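Local structure of gSG7 salivary protein (Anopheles stephensi, 6XMB) at residues A[57-60]-A[61-65]. The protein inhibits activation of the host kallikrein-kinin system as an anticoagulant in mosquito saliva and weakly inhibits the alternative pathway of complement. Sequence-based numbering, arbitrary orientation.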
# COMPACT_ATOMS: atom_id res chain seq x y z
N LEU A 57 25.94 20.68 -4.09
CA LEU A 57 24.53 20.36 -4.17
C LEU A 57 23.77 20.96 -2.99
O LEU A 57 24.24 20.91 -1.85
CB LEU A 57 24.31 18.85 -4.20
CG LEU A 57 24.61 18.13 -5.51
CD1 LEU A 57 24.04 16.72 -5.44
CD2 LEU A 57 24.03 18.88 -6.69
N SER A 58 22.60 21.51 -3.28
CA SER A 58 21.76 22.12 -2.25
C SER A 58 20.99 21.02 -1.52
O SER A 58 20.03 20.46 -2.07
CB SER A 58 20.80 23.13 -2.87
OG SER A 58 19.86 23.60 -1.92
N GLN A 59 21.39 20.70 -0.30
CA GLN A 59 20.64 19.65 0.38
C GLN A 59 19.27 20.12 0.87
O GLN A 59 18.36 19.28 0.98
CB GLN A 59 21.44 19.06 1.54
CG GLN A 59 21.04 17.61 1.82
CD GLN A 59 20.77 17.37 3.29
OE1 GLN A 59 21.41 17.97 4.15
NE2 GLN A 59 19.82 16.48 3.58
N PRO A 60 19.05 21.40 1.20
CA PRO A 60 17.66 21.86 1.35
C PRO A 60 16.79 21.51 0.16
O PRO A 60 15.58 21.29 0.31
CB PRO A 60 17.81 23.38 1.49
CG PRO A 60 19.13 23.55 2.13
CD PRO A 60 20.01 22.44 1.62
N CYS A 61 17.37 21.46 -1.04
CA CYS A 61 16.62 21.14 -2.25
C CYS A 61 16.30 19.65 -2.31
O CYS A 61 15.18 19.27 -2.69
CB CYS A 61 17.42 21.58 -3.48
SG CYS A 61 16.68 21.27 -5.12
N LEU A 62 17.25 18.80 -1.94
CA LEU A 62 16.97 17.37 -1.85
C LEU A 62 15.94 17.09 -0.76
O LEU A 62 15.09 16.21 -0.92
CB LEU A 62 18.26 16.59 -1.58
CG LEU A 62 19.36 16.69 -2.63
CD1 LEU A 62 20.62 16.02 -2.14
CD2 LEU A 62 18.90 16.08 -3.96
N ASN A 63 16.01 17.85 0.33
CA ASN A 63 15.05 17.68 1.42
C ASN A 63 13.64 18.05 0.97
O ASN A 63 12.69 17.30 1.21
CB ASN A 63 15.47 18.51 2.63
CG ASN A 63 16.69 17.94 3.32
OD1 ASN A 63 16.94 16.73 3.25
ND2 ASN A 63 17.45 18.80 3.99
N LYS A 64 13.48 19.19 0.29
CA LYS A 64 12.17 19.55 -0.26
C LYS A 64 11.66 18.46 -1.20
O LYS A 64 10.47 18.11 -1.15
CB LYS A 64 12.25 20.89 -0.99
CG LYS A 64 10.94 21.27 -1.68
CD LYS A 64 10.67 22.77 -1.65
CE LYS A 64 11.40 23.49 -2.77
NZ LYS A 64 10.74 23.22 -4.07
N MET A 65 12.54 17.90 -2.05
CA MET A 65 12.14 16.85 -2.99
C MET A 65 11.61 15.62 -2.26
O MET A 65 10.53 15.11 -2.59
CB MET A 65 13.31 16.48 -3.89
CG MET A 65 12.96 15.51 -5.01
SD MET A 65 14.41 14.68 -5.73
CE MET A 65 14.86 13.59 -4.39
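Q59 O accepts the N-H of N63 at 2.8 Å, and P60 O takes that of K64 at 3.0 Å; these i to i+4 bonds, with that of L62 to S58 O, begin helix 59-80. S58 is its N-cap. The carbonyl of S58 receives L62 N at 3.2 Å, the donor lying in the carbonyl plane, and C61 N more weakly. The serine hydroxyl adds a weak capping bond, with OG 3.4 Å from C61 N and an N-H...O angle of only 137°. That approach follows from chi1 of 172°, which turns OG away from its own N and to the side of the carbonyl carbon, within reach of C61 N; C61 N is thus divided between two weak bonds, to O and OG of S58. On the outer surface of the turn, the amides of Q59 and N63 meet with their planes 76° apart. Q59 NE2 comes 2.9 Å from N63 OD1, but the angle is too poor for a hydrogen bond. On the buried side the link is covalent: C61 SG forms a disulfide with C116, at the end of helix 92-116. L62 packs on L117 and also on L11 of the second subunit, placing this helix start at the dimer contact. Beside the cap, C61 CB rests 3.5 Å from S58 OG.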